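Cytosine-specific methyltransferase (PDB 3G7U) probably methylates cytosine at carbon 5 in DNA, using S-adenosyl-L-methionine as methyl donor, as a prophage-encoded member of the C5-methyltransferase family. Local coordinates at residues Val12-Gly18 with Ser350-Ala356; Lys229-Pro235 with Phe330-Phe334. All blocks are in the same frame, centred on the assembly; numbering follows the deposited sequence.

Contact 1 (Val12-Gly18 with Ser350-Ala356)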
# COMPACT_ATOMS: atom_id res chain seq x y z
N VAL A 12 -1.99 6.72 -2.00
CA VAL A 12 -0.96 7.47 -1.25
C VAL A 12 0.44 6.95 -1.40
O VAL A 12 1.39 7.64 -1.05
CB VAL A 12 -1.24 7.49 0.30
CG1 VAL A 12 -2.53 8.19 0.55
CG2 VAL A 12 -1.26 6.06 0.87
N GLY A 13 0.57 5.75 -1.97
CA GLY A 13 1.87 5.24 -2.36
C GLY A 13 2.38 4.01 -1.62
O GLY A 13 3.59 3.86 -1.44
N GLY A 14 1.48 3.14 -1.18
CA GLY A 14 1.90 1.82 -0.66
C GLY A 14 2.76 1.05 -1.68
O GLY A 14 3.84 0.58 -1.36
N LEU A 15 2.27 0.91 -2.92
CA LEU A 15 2.99 0.16 -3.94
C LEU A 15 4.22 0.96 -4.38
O LEU A 15 5.26 0.38 -4.64
CB LEU A 15 2.06 -0.09 -5.14
CG LEU A 15 2.56 -1.04 -6.20
CD1 LEU A 15 2.54 -2.50 -5.61
CD2 LEU A 15 1.61 -0.95 -7.40
N SER A 16 4.09 2.29 -4.41
CA SER A 16 5.23 3.18 -4.71
C SER A 16 6.37 3.00 -3.73
O SER A 16 7.57 2.95 -4.11
CB SER A 16 4.82 4.65 -4.65
OG SER A 16 4.11 5.02 -5.81
N LEU A 17 6.04 2.90 -2.45
CA LEU A 17 7.09 2.75 -1.41
C LEU A 17 7.76 1.38 -1.58
O LEU A 17 8.97 1.25 -1.44
CB LEU A 17 6.50 2.88 -0.01
CG LEU A 17 7.50 2.65 1.14
CD1 LEU A 17 8.76 3.56 0.95
CD2 LEU A 17 6.81 2.88 2.49
N GLY A 18 6.95 0.37 -1.88
CA GLY A 18 7.50 -0.95 -2.21
C GLY A 18 8.47 -0.87 -3.39
O GLY A 18 9.57 -1.43 -3.32
N SER A 350 -4.49 0.83 0.50
CA SER A 350 -3.12 0.63 0.06
C SER A 350 -2.74 -0.84 0.03
O SER A 350 -3.23 -1.63 0.84
CB SER A 350 -2.15 1.38 0.97
OG SER A 350 -2.31 2.78 0.81
N VAL A 351 -1.84 -1.18 -0.88
CA VAL A 351 -1.08 -2.41 -0.79
C VAL A 351 -0.14 -2.21 0.38
O VAL A 351 0.40 -1.11 0.53
CB VAL A 351 -0.20 -2.62 -2.05
CG1 VAL A 351 0.58 -3.95 -1.96
CG2 VAL A 351 -1.03 -2.63 -3.26
N SER A 352 0.10 -3.25 1.18
CA SER A 352 1.17 -3.17 2.22
C SER A 352 2.52 -2.88 1.59
O SER A 352 2.91 -3.61 0.66
CB SER A 352 1.32 -4.51 2.96
OG SER A 352 2.43 -4.38 3.82
N PRO A 353 3.24 -1.85 2.07
CA PRO A 353 4.59 -1.61 1.54
C PRO A 353 5.56 -2.78 1.72
O PRO A 353 6.52 -2.92 0.96
CB PRO A 353 5.08 -0.41 2.33
CG PRO A 353 3.86 0.35 2.65
CD PRO A 353 2.78 -0.73 2.92
N ILE A 354 5.36 -3.57 2.76
CA ILE A 354 6.25 -4.71 3.02
C ILE A 354 6.07 -5.80 1.94
O ILE A 354 7.06 -6.29 1.39
CB ILE A 354 5.96 -5.26 4.43
CG1 ILE A 354 6.36 -4.21 5.46
CG2 ILE A 354 6.67 -6.64 4.62
CD1 ILE A 354 6.01 -4.66 6.95
N VAL A 355 4.82 -6.16 1.64
CA VAL A 355 4.48 -7.07 0.56
C VAL A 355 4.94 -6.51 -0.78
O VAL A 355 5.63 -7.20 -1.54
CB VAL A 355 2.97 -7.32 0.50
CG1 VAL A 355 2.63 -8.16 -0.73
CG2 VAL A 355 2.49 -8.02 1.78
N ALA A 356 4.61 -5.24 -1.05
CA ALA A 356 5.03 -4.60 -2.30
C ALA A 356 6.54 -4.65 -2.49
O ALA A 356 7.00 -5.03 -3.59
CB ALA A 356 4.51 -3.13 -2.38
O HOH W 1 -1.48 3.41 -1.81
O HOH W 2 -0.89 0.81 -2.86
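Two helix starts pack closely here: Gly13 is the N-cap of helix 14-22, Ser352 that of helix 353-367, and the backbones come nearest at Gly18 and Ala356, with CA atoms 4.4 Å apart. Glycines make this possible. A CB on Gly14 would clash with Val351 O, which instead receives a CA-H...O contact from Gly14 CA at 3.5 Å; a CB on Gly18 would clash with Ala356 CB, now 3.7 Å from Gly18 CA. Gly13, at phi 115°, makes the turn into its helix. Two waters bridge the segments: water 1 accepts from Gly14 N and donates to Ser350 OG, which also bonds Gln346 O, while water 2 accepts from Leu15 N and Val351 N. Leu15 CD1 reaches Ala356 CB at 3.8 Å, and Leu17 CD2 meets Pro353 CB at 3.7 Å. Ser352 OG caps its own helix, accepting from Ile354 N at 3.2 Å. The pairing corresponds to that of motif I, whose glycine-rich loop lines the cofactor site in relatives, with C-terminal motif X, which closes the Rossmann-like domain. The central sheet lies against them: Leu15 packs on Leu116 of strand 114-119, and Val351 on Glu118 of the same strand and on Phe166 of strand 163-171.

Contact 2 (Lys229-Pro235 with Phe330-Phe334)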
# COMPACT_ATOMS: atom_id res chain seq x y z
N LYS A 229 12.49 -1.60 9.12
CA LYS A 229 11.54 -1.09 8.12
C LYS A 229 10.65 -0.01 8.74
O LYS A 229 10.28 0.97 8.09
CB LYS A 229 10.68 -2.24 7.58
CG LYS A 229 11.43 -3.19 6.70
CD LYS A 229 10.50 -4.03 5.84
CE LYS A 229 11.33 -4.97 4.90
NZ LYS A 229 12.36 -4.21 4.10
N LEU A 230 10.33 -0.17 10.02
CA LEU A 230 9.43 0.78 10.70
C LEU A 230 10.07 2.16 10.88
O LEU A 230 9.41 3.17 10.66
CB LEU A 230 8.93 0.20 12.03
CG LEU A 230 7.78 0.90 12.78
CD1 LEU A 230 6.43 0.73 12.01
CD2 LEU A 230 7.65 0.28 14.18
N TRP A 231 11.35 2.19 11.26
CA TRP A 231 12.06 3.41 11.63
C TRP A 231 13.16 3.85 10.65
O TRP A 231 13.79 4.87 10.86
CB TRP A 231 12.62 3.29 13.07
CG TRP A 231 11.49 3.09 14.06
CD1 TRP A 231 10.27 3.75 14.07
CD2 TRP A 231 11.44 2.16 15.16
NE1 TRP A 231 9.49 3.28 15.11
CE2 TRP A 231 10.18 2.31 15.78
CE3 TRP A 231 12.35 1.22 15.67
CZ2 TRP A 231 9.80 1.55 16.90
CZ3 TRP A 231 11.96 0.43 16.78
CH2 TRP A 231 10.69 0.60 17.37
N GLY A 232 13.35 3.11 9.56
CA GLY A 232 14.42 3.44 8.59
C GLY A 232 14.11 2.94 7.19
O GLY A 232 12.94 2.96 6.76
N GLN A 233 15.15 2.49 6.48
CA GLN A 233 15.03 2.04 5.09
C GLN A 233 14.24 3.06 4.27
O GLN A 233 13.22 2.73 3.62
CB GLN A 233 14.45 0.63 5.00
CG GLN A 233 15.38 -0.44 5.60
CD GLN A 233 14.80 -1.84 5.50
OE1 GLN A 233 13.89 -2.10 4.71
NE2 GLN A 233 15.34 -2.75 6.32
N ILE A 234 14.70 4.30 4.35
CA ILE A 234 14.14 5.41 3.58
C ILE A 234 14.87 5.45 2.23
O ILE A 234 16.07 5.73 2.20
CB ILE A 234 14.35 6.77 4.29
CG1 ILE A 234 13.89 6.75 5.77
CG2 ILE A 234 13.69 7.88 3.48
CD1 ILE A 234 14.08 8.04 6.51
N PRO A 235 14.16 5.16 1.11
CA PRO A 235 14.83 5.23 -0.21
C PRO A 235 15.31 6.62 -0.53
O PRO A 235 14.82 7.62 0.03
CB PRO A 235 13.73 4.77 -1.19
CG PRO A 235 12.78 3.99 -0.32
CD PRO A 235 12.75 4.75 0.95
N PHE A 330 3.17 0.16 6.93
CA PHE A 330 3.77 1.44 6.61
C PHE A 330 4.80 1.84 7.67
O PHE A 330 4.62 1.55 8.86
CB PHE A 330 2.69 2.56 6.51
CG PHE A 330 1.97 2.62 5.18
CD1 PHE A 330 2.47 3.40 4.14
CD2 PHE A 330 0.77 1.95 5.03
CE1 PHE A 330 1.78 3.47 2.93
CE2 PHE A 330 0.08 2.00 3.84
CZ PHE A 330 0.59 2.77 2.80
N PRO A 331 5.88 2.50 7.27
CA PRO A 331 6.83 2.94 8.29
C PRO A 331 6.32 4.14 9.08
O PRO A 331 5.47 4.90 8.60
CB PRO A 331 8.04 3.38 7.47
CG PRO A 331 7.52 3.69 6.11
CD PRO A 331 6.28 2.91 5.90
N ASP A 332 6.84 4.33 10.29
CA ASP A 332 6.44 5.47 11.11
C ASP A 332 6.71 6.83 10.53
O ASP A 332 6.05 7.78 10.93
CB ASP A 332 7.11 5.42 12.49
CG ASP A 332 6.41 4.50 13.44
OD1 ASP A 332 5.32 3.98 13.12
OD2 ASP A 332 6.94 4.32 14.57
N TRP A 333 7.66 6.93 9.60
CA TRP A 333 8.00 8.21 8.95
C TRP A 333 7.09 8.58 7.77
O TRP A 333 7.17 9.68 7.26
CB TRP A 333 9.50 8.24 8.54
CG TRP A 333 9.97 7.07 7.71
CD1 TRP A 333 10.62 5.97 8.15
CD2 TRP A 333 9.84 6.90 6.26
NE1 TRP A 333 10.93 5.13 7.10
CE2 TRP A 333 10.47 5.67 5.93
CE3 TRP A 333 9.28 7.68 5.23
CZ2 TRP A 333 10.53 5.18 4.62
CZ3 TRP A 333 9.33 7.20 3.93
CH2 TRP A 333 9.95 5.96 3.62
N PHE A 334 6.20 7.67 7.38
CA PHE A 334 5.24 7.93 6.30
C PHE A 334 4.14 8.83 6.87
O PHE A 334 3.60 8.56 7.94
CB PHE A 334 4.69 6.60 5.76
CG PHE A 334 4.07 6.73 4.40
CD1 PHE A 334 4.85 6.46 3.25
CD2 PHE A 334 2.76 7.14 4.26
CE1 PHE A 334 4.30 6.60 1.97
CE2 PHE A 334 2.19 7.27 2.96
CZ PHE A 334 2.98 7.00 1.84
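Three hydrogen bonds tie the end of helix 225-231 to the type I beta turn Pro331-Phe334, which follows helix 321-328 in what corresponds to motif IX of C5-methyltransferases. Asp332 N donates to Leu230 O at 2.8 Å, Trp231 NE1 to Asp332 OD2 at 2.8 Å, and Trp333 NE1 to Gly232 O at 3.0 Å. Asp332 OD2 also forms a salt bridge with Arg326, so helix 321-328 shares this carboxylate. Gly232 leaves helical geometry, which turns the chain past the Trp333 indole. Trp333 is the residue most covered across this contact; Gly232 O and Gln233 O lie at its ring edge. Pro331 packs against the helix end, its CB 3.3 Å from Lys229 O and 3.5 Å from Leu230 O. The contact thus joins the variable region preceding motif IX to the motif itself. Its outer part is apolar: Pro235 CD lies 4.1 Å from Trp333 CH2, and Ile234 CG1 sits over the face of the five-membered ring of Trp333, 3.8 Å from its centroid, a CH-pi contact.

In the fold
Contact 2 is nested along the chain within the long loop closed by contact 1, and their centres lie 12 Å apart. They touch directly: Leu17 CD2 is 3.5 Å from Pro331 CD, Ser350 OG 3.5 Å from Phe330 CZ, and Val12 O 3.4 Å from Phe334 CZ. The helices that begin in contact 1 also reach contact 2 further along: Arg21 of helix 14-22 donates to Gly232 O, and Glu357 of helix 353-367 forms a salt bridge with Lys229. Residues 330-334 touch both segments of contact 1 as well as 229-235. Contact 1 includes the end of glycine-rich motif I, which in this family lines the S-adenosyl-L-methionine site; both contacts lie away from the predicted catalytic Cys81.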